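Local coordinates for protein S12 family peptidase (Streptomyces sp. 82F2, PDB 3WWX) that hydrolyses amide bonds with a preference for D-configured substrates, probably through a serine nucleophile on a beta-lactamase-type fold, at residues Thr57-Val62 with Met168-Val173; Val62-Gln67 with Ile72-Pro77; Arg94-Arg99 with Phe150-Ser155; Gln100-Thr105 with Val164-Val169; Asn184-Pro189 with Gly257-Lys262. All coordinates share one frame; numbering follows the deposited sequence.

Contact 1 (Thr57-Val62 with Met168-Val173)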
# COMPACT_ATOMS: atom_id res chain seq x y z
N THR A 57 -4.92 0.83 -0.92
CA THR A 57 -6.20 1.07 -0.27
C THR A 57 -6.91 2.25 -0.92
O THR A 57 -8.14 2.25 -1.07
CB THR A 57 -6.02 1.32 1.22
OG1 THR A 57 -5.19 0.30 1.78
CG2 THR A 57 -7.37 1.32 1.91
N PHE A 58 -6.15 3.27 -1.31
CA PHE A 58 -6.72 4.42 -2.01
C PHE A 58 -7.30 3.99 -3.36
O PHE A 58 -8.42 4.34 -3.72
CB PHE A 58 -5.68 5.52 -2.21
CG PHE A 58 -5.25 6.19 -0.93
CD1 PHE A 58 -4.24 5.64 -0.15
CD2 PHE A 58 -5.84 7.37 -0.51
CE1 PHE A 58 -3.83 6.25 1.03
CE2 PHE A 58 -5.43 7.97 0.69
CZ PHE A 58 -4.43 7.42 1.45
N THR A 59 -6.54 3.22 -4.12
CA THR A 59 -7.00 2.72 -5.40
C THR A 59 -8.29 1.91 -5.28
O THR A 59 -9.25 2.12 -6.06
CB THR A 59 -5.87 1.88 -6.03
OG1 THR A 59 -4.73 2.74 -6.18
CG2 THR A 59 -6.26 1.30 -7.37
N ALA A 60 -8.33 0.99 -4.31
CA ALA A 60 -9.54 0.18 -4.09
C ALA A 60 -10.73 1.04 -3.68
O ALA A 60 -11.85 0.79 -4.12
CB ALA A 60 -9.29 -0.89 -3.05
N THR A 61 -10.49 2.03 -2.85
CA THR A 61 -11.58 2.91 -2.39
C THR A 61 -12.23 3.61 -3.58
O THR A 61 -13.44 3.69 -3.67
CB THR A 61 -11.07 3.94 -1.37
OG1 THR A 61 -10.60 3.26 -0.21
CG2 THR A 61 -12.19 4.90 -0.94
N VAL A 62 -11.43 4.10 -4.51
CA VAL A 62 -11.98 4.77 -5.69
C VAL A 62 -12.86 3.81 -6.48
O VAL A 62 -13.96 4.16 -6.88
CB VAL A 62 -10.87 5.33 -6.58
CG1 VAL A 62 -11.43 5.79 -7.92
CG2 VAL A 62 -10.17 6.46 -5.87
N MET A 168 -5.71 1.32 -14.25
CA MET A 168 -6.11 1.44 -15.65
C MET A 168 -7.64 1.37 -15.78
O MET A 168 -8.22 2.07 -16.62
CB MET A 168 -5.42 0.37 -16.49
CG MET A 168 -3.94 0.61 -16.60
SD MET A 168 -3.02 -0.80 -17.25
CE MET A 168 -3.62 -0.84 -18.91
N VAL A 169 -8.28 0.55 -14.96
CA VAL A 169 -9.75 0.44 -14.98
C VAL A 169 -10.35 1.78 -14.55
O VAL A 169 -11.31 2.26 -15.15
CB VAL A 169 -10.26 -0.70 -14.10
CG1 VAL A 169 -11.79 -0.68 -13.99
CG2 VAL A 169 -9.78 -2.04 -14.63
N ILE A 170 -9.78 2.38 -13.50
CA ILE A 170 -10.26 3.68 -13.02
C ILE A 170 -10.18 4.69 -14.15
O ILE A 170 -11.13 5.46 -14.36
CB ILE A 170 -9.47 4.18 -11.80
CG1 ILE A 170 -9.74 3.31 -10.57
CG2 ILE A 170 -9.82 5.64 -11.48
CD1 ILE A 170 -8.75 3.58 -9.39
N GLU A 171 -9.07 4.70 -14.87
CA GLU A 171 -8.90 5.64 -15.96
C GLU A 171 -9.96 5.40 -17.04
O GLU A 171 -10.48 6.37 -17.61
CB GLU A 171 -7.48 5.59 -16.54
CG GLU A 171 -7.30 6.65 -17.63
CD GLU A 171 -5.88 6.89 -18.08
OE1 GLU A 171 -5.72 7.32 -19.24
OE2 GLU A 171 -4.93 6.70 -17.29
N LYS A 172 -10.29 4.15 -17.33
CA LYS A 172 -11.28 3.84 -18.38
C LYS A 172 -12.67 4.30 -17.93
O LYS A 172 -13.41 4.90 -18.71
CB LYS A 172 -11.30 2.35 -18.69
CG LYS A 172 -12.19 1.94 -19.87
CD LYS A 172 -11.77 2.59 -21.19
CE LYS A 172 -10.31 2.33 -21.58
NZ LYS A 172 -10.06 0.95 -22.10
N VAL A 173 -13.02 4.03 -16.68
CA VAL A 173 -14.33 4.43 -16.15
C VAL A 173 -14.49 5.95 -16.11
O VAL A 173 -15.55 6.47 -16.49
CB VAL A 173 -14.59 3.84 -14.74
CG1 VAL A 173 -15.89 4.37 -14.14
CG2 VAL A 173 -14.62 2.32 -14.78
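Segment 57-62, an early turn of helix 55-68, faces 168-173, in the C-terminal turns of helix 160-174; the backbones come nearest at Val62 and Ile170, whose CA atoms lie 7.6 Å apart. Ile170 does most of the touching. Its CG1 stands anti to its carbonyl carbon (chi1 -69°) and chi2 is extended (168°), which carries CD1 forward between two residues of the facing helix. Ile170 CD1 rests against Thr59 O at 3.7 Å, with Thr59 CG2 beside it, and meets Val62 CG1 at 3.8 Å; the valine and isoleucine side chains cross at about a right angle. Branched residues suit this place, since each can give a methyl to the interface. Thr59 does so with CG2 while its hydroxyl bonds to Ala236 O. Thr61 OG1 instead folds back onto Thr57 O at 2.8 Å, and Thr61 N reaches that oxygen from the opposite face. Such buried helix-on-helix packing belongs to the all-helical part of the beta-lactamase-type fold, in which helix 55-68 carries part of the family's SxxK motif.

Contact 2 (Val62-Gln67 with Ile72-Pro77)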
# COMPACT_ATOMS: atom_id res chain seq x y z
N VAL A 62 -11.43 4.10 -4.51
CA VAL A 62 -11.98 4.77 -5.69
C VAL A 62 -12.86 3.81 -6.48
O VAL A 62 -13.96 4.16 -6.88
CB VAL A 62 -10.87 5.33 -6.58
CG1 VAL A 62 -11.43 5.79 -7.92
CG2 VAL A 62 -10.17 6.46 -5.87
N LEU A 63 -12.39 2.58 -6.71
CA LEU A 63 -13.18 1.64 -7.49
C LEU A 63 -14.47 1.28 -6.78
O LEU A 63 -15.49 1.08 -7.42
CB LEU A 63 -12.39 0.39 -7.83
CG LEU A 63 -11.49 0.63 -9.02
CD1 LEU A 63 -10.40 -0.41 -9.05
CD2 LEU A 63 -12.30 0.59 -10.32
N LEU A 64 -14.42 1.18 -5.46
CA LEU A 64 -15.66 0.91 -4.71
C LEU A 64 -16.64 2.08 -4.77
O LEU A 64 -17.85 1.86 -4.85
CB LEU A 64 -15.31 0.50 -3.27
CG LEU A 64 -14.78 -0.94 -3.18
CD1 LEU A 64 -13.93 -1.13 -1.93
CD2 LEU A 64 -15.95 -1.93 -3.19
N GLN A 65 -16.14 3.31 -4.76
CA GLN A 65 -17.01 4.45 -4.99
C GLN A 65 -17.62 4.40 -6.38
O GLN A 65 -18.82 4.65 -6.54
CB GLN A 65 -16.27 5.77 -4.80
CG GLN A 65 -15.87 6.07 -3.36
CD GLN A 65 -15.43 7.49 -3.20
OE1 GLN A 65 -15.17 8.20 -4.18
NE2 GLN A 65 -15.35 7.96 -1.95
N LEU A 66 -16.81 4.10 -7.39
CA LEU A 66 -17.34 4.06 -8.76
C LEU A 66 -18.42 3.00 -8.89
O LEU A 66 -19.42 3.21 -9.58
CB LEU A 66 -16.21 3.84 -9.78
CG LEU A 66 -15.19 4.97 -9.88
CD1 LEU A 66 -13.99 4.50 -10.69
CD2 LEU A 66 -15.83 6.22 -10.51
N GLN A 67 -18.25 1.87 -8.21
CA GLN A 67 -19.27 0.83 -8.22
C GLN A 67 -20.55 1.33 -7.52
O GLN A 67 -21.66 1.06 -7.99
CB GLN A 67 -18.78 -0.47 -7.58
CG GLN A 67 -19.89 -1.52 -7.45
CD GLN A 67 -19.42 -2.85 -6.94
OE1 GLN A 67 -19.40 -3.84 -7.68
NE2 GLN A 67 -19.06 -2.90 -5.66
N ILE A 72 -19.57 0.85 -12.61
CA ILE A 72 -18.87 -0.39 -12.85
C ILE A 72 -19.35 -1.44 -11.86
O ILE A 72 -19.73 -1.11 -10.74
CB ILE A 72 -17.34 -0.19 -12.71
CG1 ILE A 72 -16.59 -1.51 -12.88
CG2 ILE A 72 -17.01 0.44 -11.35
CD1 ILE A 72 -15.10 -1.33 -13.17
N ASP A 73 -19.36 -2.70 -12.28
CA ASP A 73 -19.61 -3.83 -11.41
C ASP A 73 -18.25 -4.50 -11.21
O ASP A 73 -17.62 -4.91 -12.18
CB ASP A 73 -20.61 -4.78 -12.07
CG ASP A 73 -21.03 -5.93 -11.18
OD1 ASP A 73 -20.27 -6.40 -10.32
OD2 ASP A 73 -22.17 -6.43 -11.37
N LEU A 74 -17.78 -4.60 -9.97
CA LEU A 74 -16.47 -5.22 -9.75
C LEU A 74 -16.41 -6.70 -10.15
O LEU A 74 -15.32 -7.26 -10.31
CB LEU A 74 -16.00 -5.03 -8.32
CG LEU A 74 -15.92 -3.57 -7.87
CD1 LEU A 74 -15.45 -3.53 -6.44
CD2 LEU A 74 -15.02 -2.72 -8.76
N ASP A 75 -17.57 -7.34 -10.35
CA ASP A 75 -17.56 -8.70 -10.85
C ASP A 75 -17.52 -8.75 -12.38
O ASP A 75 -17.53 -9.84 -12.94
CB ASP A 75 -18.72 -9.51 -10.27
CG ASP A 75 -18.60 -9.67 -8.78
OD1 ASP A 75 -17.52 -10.07 -8.32
OD2 ASP A 75 -19.57 -9.36 -8.07
N ASP A 76 -17.45 -7.60 -13.03
CA ASP A 76 -17.18 -7.52 -14.47
C ASP A 76 -15.83 -8.19 -14.79
O ASP A 76 -14.87 -8.04 -14.03
CB ASP A 76 -17.08 -6.07 -14.96
CG ASP A 76 -18.42 -5.35 -15.07
OD1 ASP A 76 -19.48 -6.02 -15.15
OD2 ASP A 76 -18.39 -4.09 -15.11
N PRO A 77 -15.73 -8.87 -15.93
CA PRO A 77 -14.40 -9.31 -16.37
C PRO A 77 -13.49 -8.12 -16.67
O PRO A 77 -13.93 -7.08 -17.15
CB PRO A 77 -14.69 -10.09 -17.67
CG PRO A 77 -16.13 -10.42 -17.61
CD PRO A 77 -16.80 -9.34 -16.83
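Ile72 against Leu66, and Leu74 against Leu63 and Leu64, form the apolar centre, where the chain doubles back after helix 55-68 and lies along its last turns. Ile72 CG2 presses on Leu66 CB at 3.8 Å. Further along, Leu74 spreads its two methyls over the helix: Leu74 CD1 meets Leu64 CD2 at 3.7 Å, the two leucines crossing at about a right angle, while Leu74 CD2 faces Leu63 CB. At the polar edge, still largely covered, lies Gln67, a residue with enough methylene length to be packed along its stem and polar at its end. Its CG is anti to the backbone N (chi1 174°), and the extended chain carries the amide past Ile72 O to Leu74. There Gln67 OE1 accepts the backbone N-H of Leu74 at 2.9 Å in a nearly straight bond (172°), with the donor well above the amide plane (43°). The other amide end, NE2, bonds to Glu267 OE1. Backbone touches too: Gln67 CA gives a CA-H...O contact to Ile72 O at 3.2 Å. Beyond this edge Asp73 OD1 accepts from Asp75 N at 2.9 Å, an Asx turn overlapping the type I turn from Asp73 to Asp76. The loop is wedged between helices: Leu74 and Asp76 make backbone bonds to Arg99 and Val98 of helix 98-102, and Ile72 packs on Val169 of helix 160-174.

Contact 3 (Arg94-Arg99 with Phe150-Ser155)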
# COMPACT_ATOMS: atom_id res chain seq x y z
N ARG A 94 -10.56 -12.32 -19.77
CA ARG A 94 -11.95 -12.74 -19.94
C ARG A 94 -12.42 -13.57 -18.75
O ARG A 94 -13.63 -13.71 -18.52
CB ARG A 94 -12.11 -13.56 -21.24
CG ARG A 94 -11.86 -12.79 -22.52
CD ARG A 94 -11.47 -13.72 -23.71
NE ARG A 94 -10.10 -14.22 -23.62
CZ ARG A 94 -9.34 -14.56 -24.67
NH1 ARG A 94 -9.82 -14.46 -25.91
NH2 ARG A 94 -8.09 -15.00 -24.49
N LYS A 95 -11.47 -14.12 -17.98
CA LYS A 95 -11.76 -15.07 -16.91
C LYS A 95 -11.43 -14.50 -15.53
O LYS A 95 -11.51 -15.21 -14.52
CB LYS A 95 -10.94 -16.34 -17.12
CG LYS A 95 -11.09 -16.97 -18.49
CD LYS A 95 -12.51 -17.41 -18.76
CE LYS A 95 -12.60 -18.21 -20.06
NZ LYS A 95 -12.15 -17.43 -21.25
N ILE A 96 -11.00 -13.25 -15.51
CA ILE A 96 -10.57 -12.58 -14.27
C ILE A 96 -11.45 -11.37 -14.06
O ILE A 96 -11.68 -10.61 -15.00
CB ILE A 96 -9.12 -12.09 -14.40
CG1 ILE A 96 -8.15 -13.26 -14.56
CG2 ILE A 96 -8.71 -11.27 -13.15
CD1 ILE A 96 -6.77 -12.84 -15.05
N THR A 97 -11.96 -11.18 -12.84
CA THR A 97 -12.81 -10.02 -12.55
C THR A 97 -12.03 -8.91 -11.87
O THR A 97 -10.93 -9.13 -11.36
CB THR A 97 -13.98 -10.40 -11.63
OG1 THR A 97 -13.49 -10.74 -10.33
CG2 THR A 97 -14.72 -11.61 -12.20
N VAL A 98 -12.59 -7.71 -11.88
CA VAL A 98 -11.94 -6.57 -11.25
C VAL A 98 -11.79 -6.85 -9.75
O VAL A 98 -10.76 -6.53 -9.16
CB VAL A 98 -12.70 -5.26 -11.52
CG1 VAL A 98 -12.06 -4.09 -10.81
CG2 VAL A 98 -12.78 -4.99 -13.02
N ARG A 99 -12.79 -7.50 -9.14
CA ARG A 99 -12.71 -7.87 -7.72
C ARG A 99 -11.49 -8.74 -7.44
O ARG A 99 -10.82 -8.57 -6.43
CB ARG A 99 -13.98 -8.61 -7.28
CG ARG A 99 -14.07 -8.84 -5.76
CD ARG A 99 -15.34 -9.66 -5.37
NE ARG A 99 -16.53 -9.04 -5.92
CZ ARG A 99 -17.08 -7.91 -5.46
NH1 ARG A 99 -16.57 -7.30 -4.39
NH2 ARG A 99 -18.15 -7.40 -6.06
N PHE A 150 -1.53 -18.91 -10.96
CA PHE A 150 -2.58 -19.89 -10.78
C PHE A 150 -3.81 -19.47 -11.57
O PHE A 150 -3.89 -18.34 -12.07
CB PHE A 150 -2.90 -20.10 -9.29
CG PHE A 150 -3.17 -18.84 -8.53
CD1 PHE A 150 -4.43 -18.28 -8.55
CD2 PHE A 150 -2.18 -18.24 -7.77
CE1 PHE A 150 -4.70 -17.14 -7.86
CE2 PHE A 150 -2.45 -17.08 -7.07
CZ PHE A 150 -3.70 -16.54 -7.12
N THR A 151 -4.76 -20.39 -11.70
CA THR A 151 -6.01 -20.13 -12.40
C THR A 151 -6.84 -19.16 -11.57
O THR A 151 -6.85 -19.24 -10.35
CB THR A 151 -6.80 -21.45 -12.64
OG1 THR A 151 -7.22 -21.99 -11.38
CG2 THR A 151 -5.95 -22.47 -13.32
N PRO A 152 -7.53 -18.23 -12.24
CA PRO A 152 -8.24 -17.20 -11.47
C PRO A 152 -9.16 -17.78 -10.40
O PRO A 152 -9.90 -18.73 -10.66
CB PRO A 152 -9.03 -16.47 -12.54
CG PRO A 152 -8.18 -16.59 -13.76
CD PRO A 152 -7.61 -17.98 -13.68
N GLY A 153 -9.07 -17.24 -9.19
CA GLY A 153 -9.90 -17.65 -8.08
C GLY A 153 -9.38 -18.83 -7.28
O GLY A 153 -9.91 -19.12 -6.21
N ALA A 154 -8.35 -19.50 -7.78
CA ALA A 154 -7.93 -20.78 -7.18
C ALA A 154 -7.03 -20.64 -5.96
O ALA A 154 -6.85 -21.60 -5.21
CB ALA A 154 -7.24 -21.65 -8.23
N SER A 155 -6.43 -19.47 -5.77
CA SER A 155 -5.49 -19.29 -4.68
C SER A 155 -5.37 -17.79 -4.41
O SER A 155 -6.25 -17.01 -4.78
CB SER A 155 -4.13 -19.91 -5.01
OG SER A 155 -3.27 -20.01 -3.87
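A backbone bond from Ala154 N to Thr151 O, 3.0 Å long, closes the type II beta turn that holds Pro152 out against Lys95 and Ile96. Pro152 takes its second position, where phi of -52° suits the ring, and Gly153 the third, where phi is positive (87°), a conformation glycine adopts easily. Gly153 N also bonds to Thr105 O, which ties the turn to the loop just after helix 98-102. Across the contact the interaction is apolar and small. The proline ring projects toward the chain leading into helix 98-102, with Pro152 CB 3.4 Å from Lys95 O. Lys95 sets out in the direction of the proline, but its end swings off to a salt bridge between NZ and Asp92 OD2, so only its inner part borders the ring. Just past the contact Thr97 is the N-cap of the helix in a capping box: its OG1 caps Gln100 N, and its backbone N donates to Gln100 OE1. Ile96, buried and also touching Val78 and Leu101, has CG1 anti to its carbonyl carbon (chi1 -64°). That places CG1 over the ring's outer corner, and the two side chains cross at about a right angle, with Ile96 CG1 and Pro152 CG at a tight 3.4 Å.

Contact 4 (Gln100-Thr105 with Val164-Val169)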
# COMPACT_ATOMS: atom_id res chain seq x y z
N GLN A 100 -11.20 -9.68 -8.34
CA GLN A 100 -10.07 -10.57 -8.16
C GLN A 100 -8.72 -9.85 -8.28
O GLN A 100 -7.75 -10.28 -7.66
CB GLN A 100 -10.16 -11.74 -9.16
CG GLN A 100 -11.31 -12.68 -8.86
CD GLN A 100 -11.52 -13.71 -9.94
OE1 GLN A 100 -11.32 -13.44 -11.12
NE2 GLN A 100 -11.92 -14.91 -9.53
N LEU A 101 -8.68 -8.75 -9.02
CA LEU A 101 -7.50 -7.87 -8.97
C LEU A 101 -7.34 -7.33 -7.57
O LEU A 101 -6.25 -7.37 -6.99
CB LEU A 101 -7.64 -6.69 -9.93
CG LEU A 101 -7.92 -6.96 -11.41
CD1 LEU A 101 -8.02 -5.66 -12.16
CD2 LEU A 101 -6.82 -7.85 -12.02
N LEU A 102 -8.43 -6.84 -6.99
CA LEU A 102 -8.34 -6.08 -5.75
C LEU A 102 -8.04 -6.91 -4.52
O LEU A 102 -7.51 -6.38 -3.54
CB LEU A 102 -9.62 -5.27 -5.54
CG LEU A 102 -9.91 -4.23 -6.60
CD1 LEU A 102 -11.30 -3.66 -6.34
CD2 LEU A 102 -8.86 -3.13 -6.65
N ASN A 103 -8.35 -8.21 -4.54
CA ASN A 103 -8.03 -9.11 -3.43
C ASN A 103 -6.92 -10.12 -3.73
O ASN A 103 -6.66 -11.02 -2.94
CB ASN A 103 -9.30 -9.79 -2.90
CG ASN A 103 -9.97 -10.70 -3.91
OD1 ASN A 103 -9.36 -11.14 -4.88
ND2 ASN A 103 -11.23 -11.00 -3.67
N HIS A 104 -6.25 -9.92 -4.87
CA HIS A 104 -5.09 -10.74 -5.27
C HIS A 104 -5.43 -12.22 -5.45
O HIS A 104 -4.57 -13.08 -5.23
CB HIS A 104 -3.92 -10.58 -4.30
CG HIS A 104 -3.43 -9.17 -4.16
ND1 HIS A 104 -2.76 -8.51 -5.16
CD2 HIS A 104 -3.52 -8.31 -3.13
CE1 HIS A 104 -2.45 -7.29 -4.75
NE2 HIS A 104 -2.91 -7.15 -3.51
N THR A 105 -6.64 -12.51 -5.91
CA THR A 105 -6.97 -13.89 -6.28
C THR A 105 -7.02 -14.07 -7.80
O THR A 105 -7.43 -15.12 -8.29
CB THR A 105 -8.29 -14.35 -5.65
OG1 THR A 105 -9.39 -13.54 -6.11
CG2 THR A 105 -8.19 -14.29 -4.12
N VAL A 164 -1.85 -2.01 -10.69
CA VAL A 164 -1.63 -1.25 -11.91
C VAL A 164 -2.83 -1.41 -12.86
O VAL A 164 -3.33 -0.42 -13.41
CB VAL A 164 -0.30 -1.63 -12.57
CG1 VAL A 164 -0.12 -0.90 -13.89
CG2 VAL A 164 0.85 -1.30 -11.62
N LEU A 165 -3.30 -2.63 -13.06
CA LEU A 165 -4.52 -2.88 -13.83
C LEU A 165 -5.71 -2.14 -13.22
O LEU A 165 -6.49 -1.51 -13.93
CB LEU A 165 -4.79 -4.38 -13.90
CG LEU A 165 -3.80 -5.12 -14.80
CD1 LEU A 165 -3.85 -6.59 -14.55
CD2 LEU A 165 -4.06 -4.79 -16.28
N ALA A 166 -5.86 -2.19 -11.89
CA ALA A 166 -6.98 -1.51 -11.25
C ALA A 166 -6.96 -0.01 -11.56
O ALA A 166 -8.00 0.61 -11.81
CB ALA A 166 -6.96 -1.76 -9.77
N GLY A 167 -5.78 0.61 -11.54
CA GLY A 167 -5.63 1.99 -11.93
C GLY A 167 -6.07 2.23 -13.36
O GLY A 167 -6.70 3.24 -13.67
N MET A 168 -5.71 1.32 -14.25
CA MET A 168 -6.11 1.44 -15.65
C MET A 168 -7.64 1.37 -15.78
O MET A 168 -8.22 2.07 -16.62
CB MET A 168 -5.42 0.37 -16.49
CG MET A 168 -3.94 0.61 -16.60
SD MET A 168 -3.02 -0.80 -17.25
CE MET A 168 -3.62 -0.84 -18.91
N VAL A 169 -8.28 0.55 -14.96
CA VAL A 169 -9.75 0.44 -14.98
C VAL A 169 -10.35 1.78 -14.55
O VAL A 169 -11.31 2.26 -15.15
CB VAL A 169 -10.26 -0.70 -14.10
CG1 VAL A 169 -11.79 -0.68 -13.99
CG2 VAL A 169 -9.78 -2.04 -14.63
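Leu101 and Leu102 both hold CG anti to the carbonyl carbon (chi1 -56° and -62°), and Leu165 opposite does the same (chi1 -71°), so that branched ends converge from two helices. Leu101 CD1 lies 3.9 Å from Leu165 CB, and its other methyl, CD2, faces Leu165 CD1 at 4.1 Å; these two side chains cross at about a right angle. Next to Leu101, Leu102 turns its end toward Ala166, with Leu102 CD2 meeting Ala166 CB at 3.9 Å. A small alanine suits this spot because it lets the backbones approach to 6.8 Å between Leu101 CA and Ala166 CA, the nearest pair of the two segments. Right after these leucines helix 98-102 stops in a Schellman motif, with His104 as the C-prime residue at positive phi and two weak bonds back into the last turn. Asn103 reinforces the ending: Asn103 OD1 accepts from Thr105 OG1 at 2.7 Å and from Thr105 N at 3.2 Å, both on the same face of the amide plane, the latter making an Asx turn. His104 stacks on Tyr158, which falls in the sequence pattern of the YxN motif of this family, and its ND1 bonds to Asn162. The chemistry is thus divided, with leucine and alanine carbons joining the helices by dispersion and burial alone, while the polar groups spend their bonding on terminating helix 98-102 and positioning the histidine.

Contact 5 (Asn184-Pro189 with Gly257-Lys262)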
# COMPACT_ATOMS: atom_id res chain seq x y z
N ASN A 184 -9.47 13.93 -5.95
CA ASN A 184 -10.77 14.57 -5.85
C ASN A 184 -11.75 13.86 -4.93
O ASN A 184 -12.61 14.50 -4.31
CB ASN A 184 -11.35 14.77 -7.24
CG ASN A 184 -10.58 15.81 -8.02
OD1 ASN A 184 -9.97 16.71 -7.44
ND2 ASN A 184 -10.60 15.70 -9.34
N ARG A 185 -11.61 12.54 -4.82
CA ARG A 185 -12.52 11.75 -4.01
C ARG A 185 -12.04 11.49 -2.59
O ARG A 185 -12.83 11.16 -1.72
CB ARG A 185 -12.76 10.39 -4.67
CG ARG A 185 -13.49 10.50 -5.99
CD ARG A 185 -13.46 9.19 -6.77
NE ARG A 185 -14.32 9.31 -7.94
CZ ARG A 185 -15.62 9.05 -7.93
NH1 ARG A 185 -16.22 8.59 -6.84
NH2 ARG A 185 -16.33 9.24 -9.04
N ILE A 186 -10.73 11.61 -2.36
CA ILE A 186 -10.17 11.25 -1.06
C ILE A 186 -9.32 12.36 -0.46
O ILE A 186 -9.59 12.81 0.65
CB ILE A 186 -9.37 9.91 -1.10
CG1 ILE A 186 -10.25 8.78 -1.65
CG2 ILE A 186 -8.87 9.54 0.30
CD1 ILE A 186 -9.50 7.48 -1.95
N ILE A 187 -8.24 12.76 -1.13
CA ILE A 187 -7.32 13.73 -0.58
C ILE A 187 -8.02 15.06 -0.26
O ILE A 187 -7.87 15.60 0.83
CB ILE A 187 -6.11 13.92 -1.51
CG1 ILE A 187 -5.31 12.62 -1.54
CG2 ILE A 187 -5.22 15.07 -1.06
CD1 ILE A 187 -4.20 12.59 -2.59
N LYS A 188 -8.78 15.57 -1.21
CA LYS A 188 -9.42 16.87 -1.00
C LYS A 188 -10.55 16.82 0.05
O LYS A 188 -10.54 17.63 0.99
CB LYS A 188 -9.87 17.48 -2.32
CG LYS A 188 -8.72 17.96 -3.19
CD LYS A 188 -9.22 18.42 -4.56
CE LYS A 188 -8.07 18.68 -5.52
NZ LYS A 188 -7.12 19.68 -4.96
N PRO A 189 -11.49 15.88 -0.08
CA PRO A 189 -12.59 15.87 0.89
C PRO A 189 -12.15 15.63 2.34
O PRO A 189 -12.81 16.11 3.26
CB PRO A 189 -13.49 14.73 0.41
CG PRO A 189 -13.21 14.65 -1.06
CD PRO A 189 -11.75 14.95 -1.20
N GLY A 257 -16.83 4.28 7.50
CA GLY A 257 -17.82 4.36 6.45
C GLY A 257 -18.02 5.73 5.85
O GLY A 257 -19.02 5.97 5.15
N ARG A 258 -17.10 6.65 6.08
CA ARG A 258 -17.29 8.01 5.59
C ARG A 258 -16.98 8.17 4.11
O ARG A 258 -17.30 9.21 3.53
CB ARG A 258 -16.49 9.01 6.40
CG ARG A 258 -16.71 8.85 7.88
CD ARG A 258 -16.54 10.14 8.64
NE ARG A 258 -16.53 9.87 10.08
CZ ARG A 258 -16.89 10.72 11.03
NH1 ARG A 258 -17.36 11.92 10.73
NH2 ARG A 258 -16.78 10.34 12.29
N LEU A 259 -16.34 7.17 3.49
CA LEU A 259 -15.97 7.24 2.08
C LEU A 259 -16.75 6.26 1.22
O LEU A 259 -16.65 6.30 -0.00
CB LEU A 259 -14.47 6.91 1.94
CG LEU A 259 -13.52 7.92 2.55
CD1 LEU A 259 -12.08 7.41 2.57
CD2 LEU A 259 -13.58 9.20 1.74
N LEU A 260 -17.50 5.37 1.85
CA LEU A 260 -18.18 4.28 1.14
C LEU A 260 -19.51 3.98 1.80
O LEU A 260 -19.61 3.98 3.02
CB LEU A 260 -17.36 3.00 1.18
CG LEU A 260 -16.00 3.00 0.46
CD1 LEU A 260 -15.29 1.69 0.72
CD2 LEU A 260 -16.18 3.21 -1.04
N PRO A 261 -20.54 3.66 0.99
CA PRO A 261 -21.76 3.16 1.61
C PRO A 261 -21.56 1.77 2.23
O PRO A 261 -20.54 1.09 1.97
CB PRO A 261 -22.77 3.13 0.46
CG PRO A 261 -21.94 3.00 -0.76
CD PRO A 261 -20.62 3.67 -0.48
N LYS A 262 -22.53 1.34 3.02
CA LYS A 262 -22.44 0.08 3.76
C LYS A 262 -22.09 -1.10 2.87
O LYS A 262 -21.25 -1.92 3.25
CB LYS A 262 -23.78 -0.21 4.45
CG LYS A 262 -23.94 -1.66 4.98
CD LYS A 262 -25.38 -2.18 4.86
CE LYS A 262 -26.32 -1.46 5.82
NZ LYS A 262 -27.68 -2.10 5.88
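Leu259 points its side chain straight at the last turns of helix 178-187, whereas Arg185 and Ile186 set theirs off to the flanks and offer mainly backbone and a methyl. Leu259 CG lies anti to the carbonyl carbon (chi1 -67°), and the two branches then part: Leu259 CD2 comes to 4.0 Å from Arg185 O, and Leu259 CD1 looks across to Ile186 CG2 at 4.5 Å, a loose apolar approach. Phe250 of helix 244-255 touches both Leu259 and Ile186 and so joins the two sides. The leucine sits in the short loop between helices 244-255 and 262-268, which opens at Gly257; positive phi there completes a Schellman motif. Arg185, extended along most of its length, carries its guanidinium away from the leucine to Glu69 and to Gln65 OE1. Gln65 NE2 in turn bonds to Leu259 O, so one amide on helix 55-68 links both segments. The chemistry implies a light direct hydrophobic touch, with the polar linkage supplied by helix 55-68.

Overall arrangement
Helix 55-68 runs through much of the set: contacts 1 and 2 share Val62, and contact 5 is linked to it through Gln65. Helix 160-174 likewise serves contacts 1 and 4, which have Met168 and Val169 in common, and helix 98-102 serves contacts 3 and 4, which touch there. Contacts 1, 2 and 4 form one buried cluster, with Leu63 and Val169 filling the junctions among them; contacts 1 and 4 are held across by carbon packing alone, while contact 2, nearer the chain's outside, adds a polar edge. Contacts 3 and 5 are partly exposed, about 28 Å apart between centres, and lie beside loops, contact 3 on a proline-glycine turn, contact 5 just after a helix end at a glycine.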